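Local coordinates for protein alpha-2,3-sialyltransferase (Campylobacter jejuni, PDB 2P2V) that probably transfers sialic acid from a CMP-activated donor to acceptor sugars in an alpha-2,3 linkage, acting here through its N-terminal catalytic part, at residues Val45-Cys48 with Asn49-Phe53; Val66-Pro70 with Gly71-Gln75; Leu74-Tyr77 with His78-Lys81; Leu110-Phe113 with Tyr114-Pro118. All coordinates share one frame; numbering follows the deposited sequence.

Overall arrangement
The four contacts follow one another along the chain in and beside a parallel, nucleotide-binding sheet of Rossmann-like type. Interactions 1 and 2 lie at the ends of neighbouring strands, 44-48 and 62-68, with centres about 11 Å apart, and both touch the bound CMP-3-fluoro-sialic acid; N49 N lies 2.8 Å from F67 O between them. Interaction 3 continues the helix begun in interaction 2, sharing L74 and Q75, and reaches back to interaction 1, where Y52 OH lies 2.6 Å from Q76 OE1. Interaction 4, whose centre is about 22 Å from that of interaction 1, joins interactions 2 and 3 through the rings of F73, Y77 and F117 and, like interaction 3, meets the second subunit.

Interaction 1: residues Val45-Cys48 with Asn49-Phe53; sequences VFRC and NQFYF. With CSF (cytidine-5'-monophosphate-3-fluoro-N-acetyl-neuraminic acid), chain O.
R47 and F51 meet where strand 44-48 runs out into a short turn, their side chains crossing at a slant with the guanidinium and ring planes 55° apart. The aliphatic root of the arginine does the closest touching, R47 CB standing 3.6 Å from F51 CG. Bends at chi2 and chi3 fold the rest of the arginine back, and F51 CB then lies over one face of the guanidinium, toward its rim. The charged end is paired with E54, a salt bridge just beyond the turn. C48 O approaches the edge of the F51 ring near its plane, 3.6 Å from F51 CD1.

N49 and Q50 carry the polar work. N49 ND2 divides its two hydrogens between phosphate oxygen O3A and carboxylate oxygen OAA of the donor analogue, each 3.0 Å away. Q50 centres an inverse gamma turn, and its amide holds the glycerol tail with both ends: OE1 accepts from O9A at 2.6 Å, while NE2 donates to O8A at 2.9 Å. C48 SG packs against ribose carbon C5' of the analogue at 3.4 Å.

The turn is wedged between two helices: F51 and Y52 touch L83 of helix 73-85, while C48 and N49 reach helix 150-161, and strand 62-68 runs alongside.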
loop_
_atom_site.group_PDB
_atom_site.type_symbol
_atom_site.label_atom_id
_atom_site.label_comp_id
_atom_site.label_asym_id
_atom_site.label_seq_id
_atom_site.Cartn_x
_atom_site.Cartn_y
_atom_site.Cartn_z
ATOM N N VAL A 45 -3.858 34.972 1.829
ATOM C CA VAL A 45 -2.458 35.262 1.649
ATOM C C VAL A 45 -1.685 33.905 1.782
ATOM O O VAL A 45 -2.008 33.135 2.689
ATOM C CB VAL A 45 -1.961 36.131 2.793
ATOM C CG1 VAL A 45 -0.530 36.373 2.625
ATOM C CG2 VAL A 45 -2.725 37.515 2.847
ATOM N N PHE A 46 -0.681 33.681 0.933
ATOM C CA PHE A 46 0.236 32.521 1.080
ATOM C C PHE A 46 1.615 33.087 1.372
ATOM O O PHE A 46 2.049 34.085 0.751
ATOM C CB PHE A 46 0.314 31.700 -0.202
ATOM C CG PHE A 46 -0.855 30.753 -0.464
ATOM C CD1 PHE A 46 -1.919 30.607 0.404
ATOM C CD2 PHE A 46 -0.841 30.008 -1.649
ATOM C CE1 PHE A 46 -2.975 29.711 0.087
ATOM C CE2 PHE A 46 -1.859 29.126 -1.974
ATOM C CZ PHE A 46 -2.927 28.963 -1.098
ATOM N N ARG A 47 2.320 32.487 2.339
ATOM C CA ARG A 47 3.687 32.906 2.617
ATOM C C ARG A 47 4.563 31.648 2.638
ATOM O O ARG A 47 4.062 30.525 2.770
ATOM C CB ARG A 47 3.786 33.564 4.004
ATOM C CG ARG A 47 2.854 34.813 4.291
ATOM C CD ARG A 47 3.199 35.948 3.344
ATOM N NE ARG A 47 4.567 36.474 3.422
ATOM C CZ ARG A 47 4.970 37.402 4.290
ATOM N NH1 ARG A 47 4.143 37.883 5.185
ATOM N NH2 ARG A 47 6.212 37.868 4.244
ATOM N N CYS A 48 5.886 31.826 2.536
ATOM C CA CYS A 48 6.714 30.649 2.485
ATOM C C CYS A 48 7.953 30.862 3.337
ATOM O O CYS A 48 8.306 32.017 3.651
ATOM C CB CYS A 48 7.160 30.339 1.051
ATOM S SG CYS A 48 8.166 31.574 0.203
ATOM N N ASN A 49 8.583 29.747 3.681
ATOM C CA ASN A 49 9.951 29.776 4.196
ATOM C C ASN A 49 10.115 30.771 5.354
ATOM O O ASN A 49 9.338 30.696 6.301
ATOM C CB ASN A 49 10.925 29.967 3.042
ATOM C CG ASN A 49 10.806 28.851 1.980
ATOM O OD1 ASN A 49 10.267 27.780 2.244
ATOM N ND2 ASN A 49 11.337 29.097 0.799
ATOM N N GLN A 50 11.154 31.630 5.319
ATOM C CA GLN A 50 11.402 32.510 6.458
ATOM C C GLN A 50 10.577 33.815 6.422
ATOM O O GLN A 50 11.114 34.888 6.663
ATOM C CB GLN A 50 12.896 32.806 6.565
ATOM C CG GLN A 50 13.711 31.618 7.029
ATOM C CD GLN A 50 14.033 30.619 5.902
ATOM O OE1 GLN A 50 13.405 29.571 5.813
ATOM N NE2 GLN A 50 15.037 30.930 5.064
ATOM N N PHE A 51 9.270 33.735 6.170
ATOM C CA PHE A 51 8.446 34.938 6.071
ATOM C C PHE A 51 8.442 35.736 7.399
ATOM O O PHE A 51 8.333 36.974 7.422
ATOM C CB PHE A 51 6.995 34.570 5.636
ATOM C CG PHE A 51 6.251 33.792 6.657
ATOM C CD1 PHE A 51 6.287 32.399 6.663
ATOM C CD2 PHE A 51 5.538 34.443 7.651
ATOM C CE1 PHE A 51 5.646 31.673 7.674
ATOM C CE2 PHE A 51 4.881 33.736 8.660
ATOM C CZ PHE A 51 4.943 32.335 8.677
ATOM N N TYR A 52 8.513 35.010 8.508
ATOM C CA TYR A 52 8.378 35.580 9.859
ATOM C C TYR A 52 9.623 36.380 10.276
ATOM O O TYR A 52 9.617 37.038 11.337
ATOM C CB TYR A 52 8.141 34.467 10.902
ATOM C CG TYR A 52 9.082 33.297 10.753
ATOM C CD1 TYR A 52 8.781 32.242 9.882
ATOM C CD2 TYR A 52 10.263 33.238 11.474
ATOM C CE1 TYR A 52 9.618 31.197 9.703
ATOM C CE2 TYR A 52 11.123 32.190 11.297
ATOM C CZ TYR A 52 10.800 31.155 10.418
ATOM O OH TYR A 52 11.645 30.080 10.256
ATOM N N PHE A 53 10.663 36.300 9.463
ATOM C CA PHE A 53 11.829 37.189 9.596
ATOM C C PHE A 53 11.434 38.663 9.391
ATOM O O PHE A 53 12.151 39.569 9.857
ATOM C CB PHE A 53 12.905 36.830 8.582
ATOM C CG PHE A 53 13.838 35.700 8.998
ATOM C CD1 PHE A 53 13.371 34.572 9.674
ATOM C CD2 PHE A 53 15.188 35.754 8.657
ATOM C CE1 PHE A 53 14.233 33.517 9.997
ATOM C CE2 PHE A 53 16.086 34.706 9.016
ATOM C CZ PHE A 53 15.593 33.595 9.684
HETATM C C5A CSF O . 16.803 28.577 -1.111
HETATM C C4A CSF O . 16.473 29.418 -2.339
HETATM C C2A CSF O . 13.970 29.228 -1.818
HETATM O O6A CSF O . 14.388 28.548 -0.615
HETATM C C6A CSF O . 15.702 28.819 -0.061
HETATM C C3A CSF O . 15.068 29.106 -2.875
HETATM O O4A CSF O . 17.396 29.104 -3.372
HETATM N N5A CSF O . 18.101 29.070 -0.602
HETATM C C7A CSF O . 15.865 27.920 1.159
HETATM C C8A CSF O . 14.741 28.158 2.160
HETATM C C9A CSF O . 14.822 27.188 3.357
HETATM O O9A CSF O . 13.825 27.490 4.361
HETATM O O8A CSF O . 14.770 29.562 2.567
HETATM O O7A CSF O . 15.928 26.552 0.717
HETATM C C1A CSF O . 12.760 28.522 -2.413
HETATM O OBA CSF O . 12.444 28.843 -3.593
HETATM O OAA CSF O . 12.144 27.676 -1.708
HETATM O O1A CSF O . 13.545 30.602 -1.661
HETATM O O2A CSF O . 15.090 32.346 -0.828
HETATM N N1 CSF O . 12.529 35.487 -3.752
HETATM C C2 CSF O . 12.924 36.188 -4.932
HETATM N N3 CSF O . 13.999 37.030 -4.913
HETATM C C4 CSF O . 14.681 37.220 -3.761
HETATM C C5 CSF O . 14.307 36.546 -2.592
HETATM C C6 CSF O . 13.217 35.680 -2.608
HETATM C "C3'" CSF O . 11.557 32.258 -3.453
HETATM C "C2'" CSF O . 11.543 33.296 -4.559
HETATM C "C1'" CSF O . 11.348 34.597 -3.780
HETATM O "O4'" CSF O . 10.908 34.282 -2.440
HETATM C "C4'" CSF O . 10.780 32.868 -2.294
HETATM P PA CSF O . 13.796 31.666 -0.454
HETATM O "O5'" CSF O . 12.624 32.768 -0.691
HETATM C "C5'" CSF O . 11.262 32.409 -0.919
HETATM O "O3'" CSF O . 10.889 31.071 -3.869
HETATM O "O2'" CSF O . 10.420 33.060 -5.451
HETATM N N4 CSF O . 15.755 38.067 -3.718
HETATM O O2 CSF O . 12.289 35.988 -6.005
HETATM O O3A CSF O . 13.545 31.103 0.915
HETATM C C10 CSF O . 18.920 28.174 -0.023
HETATM O O10 CSF O . 18.632 26.976 0.120
HETATM C C11 CSF O . 20.235 28.732 0.472
HETATM F F3A CSF O . 15.023 27.815 -3.352
#

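Interaction 2: residues Val66-Pro70 with Gly71-Gln75; sequences VFFNP and GVFLQ. With CSF (cytidine-5'-monophosphate-3-fluoro-N-acetyl-neuraminic acid), chain O; EDO (1,2-ethanediol), chain D.
The side chains of F68 and F73 cross at about a right angle where strand 62-68 gives way to helix 73-85, the first turn of a beta-alpha-beta crossover in this parallel sheet. F73 CE1 comes to the edge of the F68 ring, near its plane, and N69 O sits at the edge of the F73 ring in the same manner. With F73 CG opposite the backbone N (chi1 -164°), the ring swings back to the strand, where F68 CB meets F73 CD1 at 3.7 Å in an apolar contact. F73 also forms an edge-to-face pair with F117.

Between the two aromatics the backbone turns tightly. F73 N donates to P70 O at 3.2 Å, coming from above the carbonyl plane, and V72 N makes a weak bond to N69 O. V72 is the N-cap residue of the helix. Water 1 extends the turn by donating to P70 O and accepting from L74 N.

N69 faces the donor analogue, and its amide has separate duties at its two ends. OD1 accepts from O1 of a 1,2-ethanediol, probably a crystallisation additive, at 2.9 Å. V72 CG2 lies 3.5 Å from O9A of the analogue. N69 ND2 donates to carboxylate oxygen OAA at 3.1 Å with a nearly straight angle of 168°, and more weakly to O7A.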
loop_
_atom_site.group_PDB
_atom_site.type_symbol
_atom_site.label_atom_id
_atom_site.label_comp_id
_atom_site.label_asym_id
_atom_site.label_seq_id
_atom_site.Cartn_x
_atom_site.Cartn_y
_atom_site.Cartn_z
ATOM N N VAL A 66 0.962 28.403 4.812
ATOM C CA VAL A 66 2.379 28.632 4.708
ATOM C C VAL A 66 3.010 27.447 4.044
ATOM O O VAL A 66 2.465 26.335 4.108
ATOM C CB VAL A 66 3.085 28.791 6.128
ATOM C CG1 VAL A 66 2.646 30.114 6.847
ATOM C CG2 VAL A 66 2.822 27.571 7.016
ATOM N N PHE A 67 4.208 27.650 3.472
ATOM C CA PHE A 67 4.812 26.596 2.653
ATOM C C PHE A 67 6.254 26.498 3.054
ATOM O O PHE A 67 6.954 27.510 3.054
ATOM C CB PHE A 67 4.776 26.938 1.163
ATOM C CG PHE A 67 3.382 26.951 0.595
ATOM C CD1 PHE A 67 2.549 28.030 0.872
ATOM C CD2 PHE A 67 2.911 25.876 -0.140
ATOM C CE1 PHE A 67 1.209 27.997 0.378
ATOM C CE2 PHE A 67 1.587 25.843 -0.611
ATOM C CZ PHE A 67 0.779 26.894 -0.341
ATOM N N PHE A 68 6.689 25.279 3.324
ATOM C CA PHE A 68 8.100 25.047 3.797
ATOM C C PHE A 68 8.735 23.887 3.042
ATOM O O PHE A 68 8.070 22.898 2.648
ATOM C CB PHE A 68 8.084 24.664 5.302
ATOM C CG PHE A 68 7.503 25.719 6.231
ATOM C CD1 PHE A 68 7.998 27.048 6.274
ATOM C CD2 PHE A 68 6.446 25.389 7.059
ATOM C CE1 PHE A 68 7.419 28.001 7.121
ATOM C CE2 PHE A 68 5.917 26.319 7.946
ATOM C CZ PHE A 68 6.429 27.647 7.974
ATOM N N ASN A 69 10.063 23.953 2.891
ATOM C CA ASN A 69 10.811 22.948 2.176
ATOM C C ASN A 69 11.117 21.734 3.081
ATOM O O ASN A 69 11.222 21.852 4.320
ATOM C CB ASN A 69 12.156 23.566 1.658
ATOM C CG ASN A 69 11.932 24.596 0.493
ATOM O OD1 ASN A 69 10.898 24.577 -0.207
ATOM N ND2 ASN A 69 12.871 25.496 0.325
ATOM N N PRO A 70 11.213 20.561 2.478
ATOM C CA PRO A 70 11.291 19.339 3.248
ATOM C C PRO A 70 12.525 19.337 4.133
ATOM O O PRO A 70 12.482 18.770 5.188
ATOM C CB PRO A 70 11.481 18.276 2.189
ATOM C CG PRO A 70 10.800 18.837 0.972
ATOM C CD PRO A 70 11.120 20.297 1.024
ATOM N N GLY A 71 13.603 19.936 3.651
ATOM C CA GLY A 71 14.936 19.817 4.344
ATOM C C GLY A 71 15.004 20.514 5.704
ATOM O O GLY A 71 15.852 20.178 6.539
ATOM N N VAL A 72 14.110 21.475 5.931
ATOM C CA VAL A 72 13.991 22.190 7.194
ATOM C C VAL A 72 12.578 22.094 7.704
ATOM O O VAL A 72 12.206 22.822 8.595
ATOM C CB VAL A 72 14.357 23.706 7.043
ATOM C CG1 VAL A 72 15.884 23.837 6.740
ATOM C CG2 VAL A 72 13.575 24.330 5.873
ATOM N N PHE A 73 11.804 21.134 7.208
ATOM C CA PHE A 73 10.368 21.092 7.667
ATOM C C PHE A 73 10.213 20.884 9.144
ATOM O O PHE A 73 9.339 21.455 9.788
ATOM C CB PHE A 73 9.570 20.031 6.887
ATOM C CG PHE A 73 8.082 20.212 7.033
ATOM C CD1 PHE A 73 7.419 21.169 6.231
ATOM C CD2 PHE A 73 7.378 19.514 7.990
ATOM C CE1 PHE A 73 6.050 21.363 6.392
ATOM C CE2 PHE A 73 5.973 19.717 8.167
ATOM C CZ PHE A 73 5.346 20.666 7.335
ATOM N N LEU A 74 11.044 19.989 9.717
ATOM C CA LEU A 74 10.923 19.751 11.155
ATOM C C LEU A 74 11.005 21.036 11.965
ATOM O O LEU A 74 10.188 21.252 12.855
ATOM C CB LEU A 74 12.049 18.766 11.612
ATOM C CG LEU A 74 12.027 18.363 13.108
ATOM C CD1 LEU A 74 11.090 17.240 13.378
ATOM C CD2 LEU A 74 13.468 17.868 13.426
ATOM N N GLN A 75 12.041 21.853 11.711
ATOM C CA GLN A 75 12.191 23.118 12.433
ATOM C C GLN A 75 11.065 24.121 12.056
ATOM O O GLN A 75 10.502 24.799 12.923
ATOM C CB GLN A 75 13.564 23.720 12.150
ATOM C CG GLN A 75 14.702 22.820 12.683
ATOM C CD GLN A 75 15.184 21.737 11.710
ATOM O OE1 GLN A 75 14.526 21.412 10.715
ATOM N NE2 GLN A 75 16.370 21.154 12.014
HETATM C C5A CSF O . 16.803 28.577 -1.111
HETATM C C4A CSF O . 16.473 29.418 -2.339
HETATM C C2A CSF O . 13.970 29.228 -1.818
HETATM O O6A CSF O . 14.388 28.548 -0.615
HETATM C C6A CSF O . 15.702 28.819 -0.061
HETATM C C3A CSF O . 15.068 29.106 -2.875
HETATM O O4A CSF O . 17.396 29.104 -3.372
HETATM N N5A CSF O . 18.101 29.070 -0.602
HETATM C C7A CSF O . 15.865 27.920 1.159
HETATM C C8A CSF O . 14.741 28.158 2.160
HETATM C C9A CSF O . 14.822 27.188 3.357
HETATM O O9A CSF O . 13.825 27.490 4.361
HETATM O O8A CSF O . 14.770 29.562 2.567
HETATM O O7A CSF O . 15.928 26.552 0.717
HETATM C C1A CSF O . 12.760 28.522 -2.413
HETATM O OBA CSF O . 12.444 28.843 -3.593
HETATM O OAA CSF O . 12.144 27.676 -1.708
HETATM O O1A CSF O . 13.545 30.602 -1.661
HETATM O O2A CSF O . 15.090 32.346 -0.828
HETATM N N1 CSF O . 12.529 35.487 -3.752
HETATM C C2 CSF O . 12.924 36.188 -4.932
HETATM N N3 CSF O . 13.999 37.030 -4.913
HETATM C C4 CSF O . 14.681 37.220 -3.761
HETATM C C5 CSF O . 14.307 36.546 -2.592
HETATM C C6 CSF O . 13.217 35.680 -2.608
HETATM C "C3'" CSF O . 11.557 32.258 -3.453
HETATM C "C2'" CSF O . 11.543 33.296 -4.559
HETATM C "C1'" CSF O . 11.348 34.597 -3.780
HETATM O "O4'" CSF O . 10.908 34.282 -2.440
HETATM C "C4'" CSF O . 10.780 32.868 -2.294
HETATM P PA CSF O . 13.796 31.666 -0.454
HETATM O "O5'" CSF O . 12.624 32.768 -0.691
HETATM C "C5'" CSF O . 11.262 32.409 -0.919
HETATM O "O3'" CSF O . 10.889 31.071 -3.869
HETATM O "O2'" CSF O . 10.420 33.060 -5.451
HETATM N N4 CSF O . 15.755 38.067 -3.718
HETATM O O2 CSF O . 12.289 35.988 -6.005
HETATM O O3A CSF O . 13.545 31.103 0.915
HETATM C C10 CSF O . 18.920 28.174 -0.023
HETATM O O10 CSF O . 18.632 26.976 0.120
HETATM C C11 CSF O . 20.235 28.732 0.472
HETATM F F3A CSF O . 15.023 27.815 -3.352
HETATM C C1 EDO D . 9.940 24.491 -3.243
HETATM O O1 EDO D . 11.024 23.583 -2.950
HETATM C C2 EDO D . 10.058 24.904 -4.699
HETATM O O2 EDO D . 11.388 24.624 -5.165
HETATM O O HOH W 1 12.854 18.211 7.980
#

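Interaction 3: residues Leu74-Tyr77 with His78-Lys81; sequences LQQY and HTAK
Y77 has its CG opposite the backbone N (chi1 -177°), whereas K81, one turn later, has its CG opposite the carbonyl carbon (chi1 -67°) and bends again at chi2. Together these torsions lay the two side chains alongside each other, pointing the same way. The lysine chain runs over one face of the phenol ring: K81 CG lies above it, and K81 CE comes to 3.5 Å from Y77 CZ and 3.3 Å from Y77 OH. Their polar ends share D119, with Y77 OH hydrogen-bonded to one carboxylate oxygen and K81 NZ in a salt bridge with the other. One acidic side chain thus holds both ends together, and its charge would be expected to balance that of the lysine.

On another side of the helix, T79 bonds back to Q75 O twice. T79 N donates at 2.9 Å, tilted slightly from the carbonyl plane, and T79 OG1 donates, also at 2.9 Å, from above that plane. The hydroxyl in turn accepts from L262 N. A80 N to Q76 O is a short bond of 2.7 Å at 170°, and K81 N to Y77 O follows at 3.0 Å; H78 N to L74 O is weak.

Q76 turns toward the donor pocket, where its OE1 is hydrogen-bonded to Y52. H78 points instead to the second subunit, bonding through ND1 to Y139 of that chain. The whole is an i to i+4 arrangement on the helix of a beta-alpha-beta crossover, with substrate-pocket and subunit-interface residues on the same helix.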
loop_
_atom_site.group_PDB
_atom_site.type_symbol
_atom_site.label_atom_id
_atom_site.label_comp_id
_atom_site.label_asym_id
_atom_site.label_seq_id
_atom_site.Cartn_x
_atom_site.Cartn_y
_atom_site.Cartn_z
ATOM N N LEU A 74 11.044 19.989 9.717
ATOM C CA LEU A 74 10.923 19.751 11.155
ATOM C C LEU A 74 11.005 21.036 11.965
ATOM O O LEU A 74 10.188 21.252 12.855
ATOM C CB LEU A 74 12.049 18.766 11.612
ATOM C CG LEU A 74 12.027 18.363 13.108
ATOM C CD1 LEU A 74 11.090 17.240 13.378
ATOM C CD2 LEU A 74 13.468 17.868 13.426
ATOM N N GLN A 75 12.041 21.853 11.711
ATOM C CA GLN A 75 12.191 23.118 12.433
ATOM C C GLN A 75 11.065 24.121 12.056
ATOM O O GLN A 75 10.502 24.799 12.923
ATOM C CB GLN A 75 13.564 23.720 12.150
ATOM C CG GLN A 75 14.702 22.820 12.683
ATOM C CD GLN A 75 15.184 21.737 11.710
ATOM O OE1 GLN A 75 14.526 21.412 10.715
ATOM N NE2 GLN A 75 16.370 21.154 12.014
ATOM N N GLN A 76 10.695 24.159 10.780
ATOM C CA GLN A 76 9.702 25.178 10.383
ATOM C C GLN A 76 8.329 24.843 10.954
ATOM O O GLN A 76 7.520 25.756 11.282
ATOM C CB GLN A 76 9.582 25.233 8.864
ATOM C CG GLN A 76 10.757 25.746 8.076
ATOM C CD GLN A 76 11.031 27.212 8.244
ATOM O OE1 GLN A 76 10.745 27.822 9.280
ATOM N NE2 GLN A 76 11.564 27.806 7.185
ATOM N N TYR A 77 8.001 23.555 10.994
ATOM C CA TYR A 77 6.703 23.123 11.593
ATOM C C TYR A 77 6.599 23.594 13.047
ATOM O O TYR A 77 5.629 24.159 13.466
ATOM C CB TYR A 77 6.594 21.598 11.513
ATOM C CG TYR A 77 5.283 21.036 12.023
ATOM C CD1 TYR A 77 4.142 21.034 11.204
ATOM C CD2 TYR A 77 5.163 20.544 13.314
ATOM C CE1 TYR A 77 2.925 20.523 11.684
ATOM C CE2 TYR A 77 3.934 20.011 13.803
ATOM C CZ TYR A 77 2.856 19.984 12.960
ATOM O OH TYR A 77 1.709 19.448 13.488
ATOM N N HIS A 78 7.665 23.343 13.819
ATOM C CA HIS A 78 7.736 23.791 15.195
ATOM C C HIS A 78 7.675 25.343 15.265
ATOM O O HIS A 78 6.956 25.912 16.097
ATOM C CB HIS A 78 9.112 23.263 15.722
ATOM C CG HIS A 78 9.511 23.863 17.036
ATOM N ND1 HIS A 78 8.701 23.832 18.145
ATOM C CD2 HIS A 78 10.654 24.490 17.414
ATOM C CE1 HIS A 78 9.296 24.468 19.137
ATOM N NE2 HIS A 78 10.488 24.871 18.715
ATOM N N THR A 79 8.358 26.024 14.363
ATOM C CA THR A 79 8.369 27.507 14.363
ATOM C C THR A 79 6.950 27.995 14.111
ATOM O O THR A 79 6.457 28.866 14.817
ATOM C CB THR A 79 9.325 28.088 13.310
ATOM O OG1 THR A 79 10.679 27.661 13.579
ATOM C CG2 THR A 79 9.325 29.619 13.369
ATOM N N ALA A 80 6.313 27.420 13.102
ATOM C CA ALA A 80 4.898 27.790 12.838
ATOM C C ALA A 80 3.920 27.546 14.008
ATOM O O ALA A 80 2.989 28.367 14.248
ATOM C CB ALA A 80 4.458 27.065 11.537
ATOM N N LYS A 81 4.047 26.424 14.715
ATOM C CA LYS A 81 3.257 26.141 15.904
ATOM C C LYS A 81 3.551 27.171 16.999
ATOM O O LYS A 81 2.626 27.614 17.648
ATOM C CB LYS A 81 3.534 24.755 16.471
ATOM C CG LYS A 81 3.105 23.602 15.641
ATOM C CD LYS A 81 1.567 23.509 15.721
ATOM C CE LYS A 81 1.135 22.413 14.844
ATOM N NZ LYS A 81 -0.336 22.172 14.983
#

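Interaction 4: residues Leu110-Phe113 with Tyr114-Pro118; sequences LHQF and YNFFP
Helix 107-116, which links strands 90-96 and 121-122 in a beta-alpha-beta unit, is kinked at Y114 and N115: their regular helical bonds are missing, and N115 N has a weak, bent bond to Q112 O instead. At this break F113, Y114 and F117 gather into an aromatic cluster. F113 CG lies opposite the backbone N (chi1 -175°), which sets the ring between its two neighbours. F113 presents its edge to the face of Y114, with centroids 5.2 Å apart and planes at 83°; F113 CD2 approaches Y114 CD1 to 3.6 Å. F117 comes over a face of the F113 ring near its rim, CD2 of F117 lying 3.7 Å from CE1 of F113. Those two planes are at 54°, an oblique meeting.

Beyond the kink, F116 N donates to Q112 O at 3.2 Å, nearly along the C=O axis, and F117 N to F113 O at 2.9 Å in the carbonyl plane. Q112 O also sits at the edge of the F116 ring, while the Q112 side chain runs beside that ring and bonds through NE2 to Q276.

F73 and Y77 of helix 73-85 extend the cluster, and the second subunit packs on F116 and F117. The join between the two helices is therefore largely apolar, with Y114 OH carried to polar partners, E125 and the backbone N of L122.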
loop_
_atom_site.group_PDB
_atom_site.type_symbol
_atom_site.label_atom_id
_atom_site.label_comp_id
_atom_site.label_asym_id
_atom_site.label_seq_id
_atom_site.Cartn_x
_atom_site.Cartn_y
_atom_site.Cartn_z
ATOM N N LEU A 110 8.810 10.897 2.886
ATOM C CA LEU A 110 7.385 10.967 2.388
ATOM C C LEU A 110 6.484 9.991 3.103
ATOM O O LEU A 110 5.323 10.316 3.424
ATOM C CB LEU A 110 7.306 10.769 0.873
ATOM C CG LEU A 110 7.955 11.894 0.031
ATOM C CD1 LEU A 110 7.932 11.555 -1.444
ATOM C CD2 LEU A 110 7.275 13.264 0.268
ATOM N N HIS A 111 7.008 8.794 3.357
ATOM C CA HIS A 111 6.294 7.692 4.036
ATOM C C HIS A 111 5.854 8.047 5.447
ATOM O O HIS A 111 4.746 7.703 5.893
ATOM C CB HIS A 111 7.170 6.421 4.081
ATOM C CG HIS A 111 6.559 5.278 4.839
ATOM N ND1 HIS A 111 6.975 4.910 6.109
ATOM C CD2 HIS A 111 5.582 4.405 4.499
ATOM C CE1 HIS A 111 6.271 3.868 6.515
ATOM N NE2 HIS A 111 5.412 3.551 5.560
ATOM N N GLN A 112 6.730 8.746 6.171
ATOM C CA GLN A 112 6.520 9.065 7.584
ATOM C C GLN A 112 6.005 10.461 7.766
ATOM O O GLN A 112 5.735 10.836 8.863
ATOM C CB GLN A 112 7.851 8.989 8.355
ATOM C CG GLN A 112 8.375 7.601 8.257
ATOM C CD GLN A 112 9.658 7.420 9.039
ATOM O OE1 GLN A 112 9.931 6.324 9.529
ATOM N NE2 GLN A 112 10.462 8.490 9.145
ATOM N N PHE A 113 5.858 11.227 6.680
ATOM C CA PHE A 113 5.426 12.611 6.819
ATOM C C PHE A 113 4.236 12.813 7.712
ATOM O O PHE A 113 4.294 13.604 8.658
ATOM C CB PHE A 113 5.154 13.258 5.421
ATOM C CG PHE A 113 4.837 14.697 5.519
ATOM C CD1 PHE A 113 5.850 15.657 5.619
ATOM C CD2 PHE A 113 3.501 15.123 5.568
ATOM C CE1 PHE A 113 5.575 17.006 5.728
ATOM C CE2 PHE A 113 3.235 16.433 5.710
ATOM C CZ PHE A 113 4.247 17.412 5.745
ATOM N N TYR A 114 3.087 12.193 7.383
ATOM C CA TYR A 114 1.925 12.408 8.181
ATOM C C TYR A 114 2.015 11.801 9.558
ATOM O O TYR A 114 1.296 12.205 10.462
ATOM C CB TYR A 114 0.702 11.852 7.435
ATOM C CG TYR A 114 0.382 12.688 6.235
ATOM C CD1 TYR A 114 0.133 14.047 6.374
ATOM C CD2 TYR A 114 0.335 12.111 4.953
ATOM C CE1 TYR A 114 -0.178 14.840 5.224
ATOM C CE2 TYR A 114 0.050 12.892 3.810
ATOM C CZ TYR A 114 -0.208 14.242 3.961
ATOM O OH TYR A 114 -0.522 15.043 2.860
ATOM N N ASN A 115 2.927 10.834 9.738
ATOM C CA ASN A 115 3.128 10.258 11.065
ATOM C C ASN A 115 3.649 11.335 12.022
ATOM O O ASN A 115 3.232 11.383 13.158
ATOM C CB ASN A 115 4.134 9.057 10.997
ATOM C CG ASN A 115 3.666 7.951 10.057
ATOM O OD1 ASN A 115 3.818 8.035 8.856
ATOM N ND2 ASN A 115 3.107 6.939 10.598
ATOM N N PHE A 116 4.635 12.111 11.567
ATOM C CA PHE A 116 5.196 13.216 12.314
ATOM C C PHE A 116 4.358 14.490 12.308
ATOM O O PHE A 116 4.356 15.190 13.303
ATOM C CB PHE A 116 6.583 13.537 11.843
ATOM C CG PHE A 116 7.602 12.504 12.283
ATOM C CD1 PHE A 116 8.236 12.661 13.523
ATOM C CD2 PHE A 116 7.886 11.421 11.506
ATOM C CE1 PHE A 116 9.247 11.719 13.985
ATOM C CE2 PHE A 116 8.892 10.444 11.960
ATOM C CZ PHE A 116 9.529 10.635 13.219
ATOM N N PHE A 117 3.677 14.783 11.191
ATOM C CA PHE A 117 3.064 16.088 11.016
ATOM C C PHE A 117 1.613 15.857 10.571
ATOM O O PHE A 117 1.350 16.154 9.425
ATOM C CB PHE A 117 3.833 16.851 9.952
ATOM C CG PHE A 117 5.394 16.867 10.200
ATOM C CD1 PHE A 117 5.910 17.526 11.335
ATOM C CD2 PHE A 117 6.214 16.271 9.328
ATOM C CE1 PHE A 117 7.317 17.504 11.572
ATOM C CE2 PHE A 117 7.627 16.242 9.520
ATOM C CZ PHE A 117 8.122 16.890 10.654
ATOM N N PRO A 118 0.735 15.311 11.455
ATOM C CA PRO A 118 -0.579 14.805 11.048
ATOM C C PRO A 118 -1.516 15.844 10.470
ATOM O O PRO A 118 -2.403 15.493 9.696
ATOM C CB PRO A 118 -1.123 14.170 12.333
ATOM C CG PRO A 118 -0.367 14.812 13.443
ATOM C CD PRO A 118 0.971 15.085 12.897
#